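Local coordinates for protein hexokinase (Schistosoma mansoni, PDB 1BDG) that catalyses the ATP-dependent phosphorylation of glucose and other hexoses to hexose 6-phosphates, the first step of glycolysis, at residues K306-K318 against D349-V363. Sequence-based numbering, arbitrary orientation.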
loop_
_atom_site.group_PDB
_atom_site.type_symbol
_atom_site.label_atom_id
_atom_site.label_comp_id
_atom_site.label_asym_id
_atom_site.label_seq_id
_atom_site.Cartn_x
_atom_site.Cartn_y
_atom_site.Cartn_z
ATOM N N LYS A 306 9.022 -29.520 15.262
ATOM C CA LYS A 306 9.262 -29.617 16.696
ATOM C C LYS A 306 10.234 -28.550 17.252
ATOM O O LYS A 306 10.776 -28.702 18.348
ATOM C CB LYS A 306 9.775 -31.026 17.034
ATOM C CG LYS A 306 8.690 -32.087 17.258
ATOM C CD LYS A 306 7.797 -32.310 16.023
ATOM C CE LYS A 306 6.803 -33.467 16.232
ATOM N NZ LYS A 306 5.960 -33.684 15.017
ATOM N N ILE A 307 10.431 -27.459 16.517
ATOM C CA ILE A 307 11.341 -26.401 16.958
ATOM C C ILE A 307 10.644 -25.310 17.774
ATOM O O ILE A 307 11.302 -24.465 18.361
ATOM C CB ILE A 307 12.127 -25.799 15.761
ATOM C CG1 ILE A 307 12.751 -26.935 14.927
ATOM C CG2 ILE A 307 13.267 -24.910 16.252
ATOM C CD1 ILE A 307 13.546 -26.502 13.687
ATOM N N LEU A 308 9.318 -25.355 17.838
ATOM C CA LEU A 308 8.521 -24.400 18.613
ATOM C C LEU A 308 7.395 -25.118 19.360
ATOM O O LEU A 308 6.891 -26.142 18.923
ATOM C CB LEU A 308 7.879 -23.324 17.721
ATOM C CG LEU A 308 8.446 -21.909 17.533
ATOM C CD1 LEU A 308 7.323 -20.978 17.109
ATOM C CD2 LEU A 308 9.059 -21.387 18.801
ATOM N N PHE A 309 6.997 -24.551 20.488
ATOM C CA PHE A 309 5.914 -25.083 21.320
ATOM C C PHE A 309 5.881 -26.618 21.436
ATOM O O PHE A 309 4.813 -27.224 21.467
ATOM C CB PHE A 309 4.561 -24.562 20.808
ATOM C CG PHE A 309 4.562 -23.090 20.440
ATOM C CD1 PHE A 309 5.306 -22.166 21.168
ATOM C CD2 PHE A 309 3.800 -22.631 19.359
ATOM C CE1 PHE A 309 5.291 -20.815 20.828
ATOM C CE2 PHE A 309 3.784 -21.279 19.017
ATOM C CZ PHE A 309 4.531 -20.373 19.754
ATOM N N ARG A 310 7.057 -27.233 21.511
ATOM C CA ARG A 310 7.174 -28.689 21.621
ATOM C C ARG A 310 6.353 -29.435 20.582
ATOM O O ARG A 310 5.964 -30.582 20.805
ATOM C CB ARG A 310 6.789 -29.168 23.030
ATOM C CG ARG A 310 7.949 -29.229 23.989
ATOM C CD ARG A 310 8.577 -27.862 24.107
ATOM N NE ARG A 310 7.592 -26.870 24.538
ATOM C CZ ARG A 310 7.808 -25.559 24.547
ATOM N NH1 ARG A 310 8.973 -25.077 24.138
ATOM N NH2 ARG A 310 6.855 -24.734 24.963
ATOM N N GLY A 311 6.105 -28.784 19.449
ATOM C CA GLY A 311 5.335 -29.401 18.382
ATOM C C GLY A 311 3.835 -29.159 18.433
ATOM O O GLY A 311 3.111 -29.642 17.571
ATOM N N ASP A 312 3.352 -28.456 19.454
ATOM C CA ASP A 312 1.932 -28.159 19.569
ATOM C C ASP A 312 1.609 -26.827 18.928
ATOM O O ASP A 312 2.258 -25.804 19.208
ATOM C CB ASP A 312 1.499 -28.089 21.032
ATOM C CG ASP A 312 1.606 -29.412 21.734
ATOM O OD1 ASP A 312 1.509 -30.456 21.060
ATOM O OD2 ASP A 312 1.796 -29.416 22.973
ATOM N N LEU A 313 0.537 -26.824 18.147
ATOM C CA LEU A 313 0.073 -25.634 17.451
ATOM C C LEU A 313 -1.239 -25.248 18.139
ATOM O O LEU A 313 -2.081 -26.108 18.377
ATOM C CB LEU A 313 -0.156 -25.989 15.969
ATOM C CG LEU A 313 -0.645 -24.983 14.918
ATOM C CD1 LEU A 313 0.434 -23.982 14.621
ATOM C CD2 LEU A 313 -1.018 -25.730 13.646
ATOM N N PRO A 314 -1.387 -23.976 18.552
ATOM C CA PRO A 314 -2.599 -23.485 19.227
ATOM C C PRO A 314 -3.738 -23.304 18.232
ATOM O O PRO A 314 -3.501 -22.913 17.077
ATOM C CB PRO A 314 -2.178 -22.120 19.770
ATOM C CG PRO A 314 -0.672 -22.158 19.767
ATOM C CD PRO A 314 -0.353 -22.930 18.519
ATOM N N GLU A 315 -4.968 -23.523 18.704
ATOM C CA GLU A 315 -6.178 -23.401 17.882
ATOM C C GLU A 315 -6.167 -22.116 17.062
ATOM O O GLU A 315 -6.364 -22.150 15.847
ATOM C CB GLU A 315 -7.434 -23.456 18.772
ATOM N N ARG A 316 -5.883 -21.002 17.736
ATOM C CA ARG A 316 -5.826 -19.676 17.124
ATOM C C ARG A 316 -4.971 -19.622 15.855
ATOM O O ARG A 316 -5.477 -19.305 14.778
ATOM C CB ARG A 316 -5.318 -18.663 18.148
ATOM C CG ARG A 316 -5.069 -17.266 17.582
ATOM C CD ARG A 316 -6.213 -16.271 17.836
ATOM N NE ARG A 316 -6.007 -15.044 17.048
ATOM C CZ ARG A 316 -6.358 -13.814 17.420
ATOM N NH1 ARG A 316 -6.943 -13.602 18.600
ATOM N NH2 ARG A 316 -6.131 -12.792 16.594
ATOM N N LEU A 317 -3.697 -19.972 15.972
ATOM C CA LEU A 317 -2.774 -19.963 14.829
ATOM C C LEU A 317 -3.084 -20.990 13.720
ATOM O O LEU A 317 -2.199 -21.356 12.935
ATOM C CB LEU A 317 -1.332 -20.134 15.319
ATOM C CG LEU A 317 -0.790 -18.934 16.097
ATOM C CD1 LEU A 317 0.406 -19.337 16.957
ATOM C CD2 LEU A 317 -0.460 -17.803 15.117
ATOM N N LYS A 318 -4.303 -21.526 13.724
ATOM C CA LYS A 318 -4.720 -22.466 12.692
ATOM C C LYS A 318 -5.558 -21.653 11.720
ATOM O O LYS A 318 -5.527 -21.883 10.513
ATOM C CB LYS A 318 -5.535 -23.616 13.285
ATOM C CG LYS A 318 -4.671 -24.684 14.018
ATOM N N ASP A 349 -2.287 -12.475 22.929
ATOM C CA ASP A 349 -2.950 -12.256 21.657
ATOM C C ASP A 349 -3.235 -13.604 20.996
ATOM O O ASP A 349 -4.385 -13.893 20.671
ATOM C CB ASP A 349 -2.135 -11.318 20.750
ATOM C CG ASP A 349 -2.046 -9.887 21.300
ATOM O OD1 ASP A 349 -3.046 -9.382 21.870
ATOM O OD2 ASP A 349 -0.967 -9.264 21.168
ATOM N N LEU A 350 -2.228 -14.473 20.920
ATOM C CA LEU A 350 -2.400 -15.795 20.297
ATOM C C LEU A 350 -2.835 -16.913 21.259
ATOM O O LEU A 350 -3.059 -18.058 20.838
ATOM C CB LEU A 350 -1.122 -16.219 19.576
ATOM C CG LEU A 350 -0.595 -15.240 18.527
ATOM C CD1 LEU A 350 0.707 -15.755 17.925
ATOM C CD2 LEU A 350 -1.645 -15.012 17.446
ATOM N N HIS A 351 -2.947 -16.589 22.543
ATOM C CA HIS A 351 -3.349 -17.574 23.543
ATOM C C HIS A 351 -2.523 -18.888 23.529
ATOM O O HIS A 351 -3.049 -19.942 23.926
ATOM C CB HIS A 351 -4.834 -17.929 23.394
ATOM C CG HIS A 351 -5.750 -16.745 23.338
ATOM N ND1 HIS A 351 -5.299 -15.440 23.302
ATOM C CD2 HIS A 351 -7.104 -16.674 23.288
ATOM C CE1 HIS A 351 -6.335 -14.617 23.228
ATOM N NE2 HIS A 351 -7.440 -15.342 23.220
ATOM N N VAL A 352 -1.287 -18.879 23.030
ATOM C CA VAL A 352 -0.499 -20.110 23.054
ATOM C C VAL A 352 -0.524 -20.606 24.509
ATOM O O VAL A 352 -0.184 -19.853 25.420
ATOM C CB VAL A 352 0.970 -19.871 22.666
ATOM C CG1 VAL A 352 1.725 -21.195 22.636
ATOM C CG2 VAL A 352 1.066 -19.200 21.315
ATOM N N PRO A 353 -0.941 -21.864 24.737
ATOM C CA PRO A 353 -1.063 -22.576 26.023
ATOM C C PRO A 353 0.169 -22.594 26.952
ATOM O O PRO A 353 0.118 -22.082 28.069
ATOM C CB PRO A 353 -1.429 -23.991 25.577
ATOM C CG PRO A 353 -2.214 -23.751 24.355
ATOM C CD PRO A 353 -1.381 -22.732 23.638
ATOM N N VAL A 354 1.239 -23.264 26.531
ATOM C CA VAL A 354 2.471 -23.346 27.313
ATOM C C VAL A 354 3.543 -22.676 26.466
ATOM O O VAL A 354 3.745 -23.073 25.316
ATOM C CB VAL A 354 2.894 -24.811 27.548
ATOM C CG1 VAL A 354 4.064 -24.880 28.492
ATOM C CG2 VAL A 354 1.728 -25.611 28.083
ATOM N N VAL A 355 4.233 -21.683 27.032
ATOM C CA VAL A 355 5.269 -20.941 26.311
ATOM C C VAL A 355 6.615 -20.912 27.046
ATOM O O VAL A 355 6.665 -20.804 28.282
ATOM C CB VAL A 355 4.800 -19.494 26.027
ATOM C CG1 VAL A 355 4.521 -18.783 27.322
ATOM C CG2 VAL A 355 5.847 -18.725 25.229
ATOM N N GLU A 356 7.704 -20.980 26.277
ATOM C CA GLU A 356 9.062 -20.970 26.825
ATOM C C GLU A 356 9.967 -19.880 26.256
ATOM O O GLU A 356 9.774 -19.403 25.137
ATOM C CB GLU A 356 9.762 -22.303 26.548
ATOM C CG GLU A 356 9.078 -23.528 27.080
ATOM C CD GLU A 356 10.044 -24.675 27.268
ATOM O OE1 GLU A 356 11.138 -24.649 26.662
ATOM O OE2 GLU A 356 9.720 -25.598 28.040
ATOM N N PRO A 357 11.006 -19.504 27.008
ATOM C CA PRO A 357 11.962 -18.484 26.581
ATOM C C PRO A 357 12.472 -18.731 25.152
ATOM O O PRO A 357 12.561 -17.796 24.356
ATOM C CB PRO A 357 13.070 -18.614 27.625
ATOM C CG PRO A 357 12.266 -18.817 28.875
ATOM C CD PRO A 357 11.205 -19.820 28.440
ATOM N N ILE A 358 12.785 -19.976 24.811
ATOM C CA ILE A 358 13.251 -20.239 23.451
ATOM C C ILE A 358 12.192 -19.835 22.436
ATOM O O ILE A 358 12.509 -19.258 21.405
ATOM C CB ILE A 358 13.548 -21.708 23.168
ATOM C CG1 ILE A 358 13.270 -22.568 24.390
ATOM C CG2 ILE A 358 14.945 -21.856 22.591
ATOM C CD1 ILE A 358 12.885 -23.993 24.015
ATOM N N ASP A 359 10.930 -20.127 22.743
ATOM C CA ASP A 359 9.847 -19.817 21.826
ATOM C C ASP A 359 9.765 -18.323 21.577
ATOM O O ASP A 359 9.614 -17.878 20.428
ATOM C CB ASP A 359 8.515 -20.336 22.364
ATOM C CG ASP A 359 8.519 -21.831 22.599
ATOM O OD1 ASP A 359 9.026 -22.593 21.748
ATOM O OD2 ASP A 359 7.995 -22.239 23.647
ATOM N N ASN A 360 9.873 -17.561 22.662
ATOM C CA ASN A 360 9.824 -16.109 22.593
ATOM C C ASN A 360 11.001 -15.610 21.768
ATOM O O ASN A 360 10.823 -14.822 20.827
ATOM C CB ASN A 360 9.879 -15.517 23.997
ATOM C CG ASN A 360 8.607 -15.745 24.782
ATOM O OD1 ASN A 360 8.597 -15.636 26.010
ATOM N ND2 ASN A 360 7.510 -16.009 24.083
ATOM N N ARG A 361 12.196 -16.088 22.101
ATOM C CA ARG A 361 13.406 -15.700 21.381
ATOM C C ARG A 361 13.300 -16.047 19.886
ATOM O O ARG A 361 13.523 -15.196 19.023
ATOM C CB ARG A 361 14.638 -16.359 22.004
ATOM C CG ARG A 361 15.889 -16.090 21.213
ATOM C CD ARG A 361 17.139 -16.165 22.042
ATOM N NE ARG A 361 18.135 -17.054 21.457
ATOM C CZ ARG A 361 19.376 -17.177 21.915
ATOM N NH1 ARG A 361 19.769 -16.445 22.963
ATOM N NH2 ARG A 361 20.208 -18.055 21.362
ATOM N N ILE A 362 12.954 -17.302 19.595
ATOM C CA ILE A 362 12.771 -17.786 18.223
ATOM C C ILE A 362 11.740 -16.924 17.486
ATOM O O ILE A 362 11.984 -16.515 16.360
ATOM C CB ILE A 362 12.301 -19.285 18.204
ATOM C CG1 ILE A 362 13.485 -20.217 18.473
ATOM C CG2 ILE A 362 11.570 -19.621 16.916
ATOM C CD1 ILE A 362 13.101 -21.655 18.607
ATOM N N VAL A 363 10.619 -16.610 18.138
ATOM C CA VAL A 363 9.570 -15.804 17.514
ATOM C C VAL A 363 9.934 -14.336 17.243
ATOM O O VAL A 363 9.515 -13.779 16.229
ATOM C CB VAL A 363 8.224 -15.923 18.284
ATOM C CG1 VAL A 363 7.194 -14.957 17.738
ATOM C CG2 VAL A 363 7.675 -17.320 18.141
#
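Arg310, Glu356 and Asp359 form a salt-bridge network that joins the loop after helix 288-304 to the N-terminal turn of helix 357-389, within the large subdomain of the hexokinase fold. The arginine chain bends at chi2 (59°) and again at chi3, which brings its guanidinium end-on to a single oxygen: NH1 and NH2 both donate to Asp359 OD2 at 3.0 Å in bent hydrogen bonds (137°). Glu356, the N-cap residue, lays CG and CD over one face of the guanidinium; its OE1, 3.4 Å from Arg310 NH1, sits well out of that plane, so that oxygen meets the arginine through charge, no N-H pointing at it, while CG packs on the face. The other carboxylate oxygen, Asp359 OD1, accepts a hydrogen bond from Phe309 N at 3.1 Å, approached from above the carboxylate plane.

Farther along, Val352 CG1 makes a CH-pi contact 3.8 Å from the Phe309 ring centroid. Leu350, the second most covered residue after Arg310, puts CD1 3.7 Å from Leu317 CD2; it also touches Tyr327, which probably belongs to the ATP site. Arg316 CB lies 3.6 Å from Leu350 O, and its guanidinium sets a face over Asp349 O at an angle too poor for a hydrogen bond. Asp359 OD2 takes a third N-H within its own segment, from Glu356 N at 2.9 Å, on the anti side of the carboxylate.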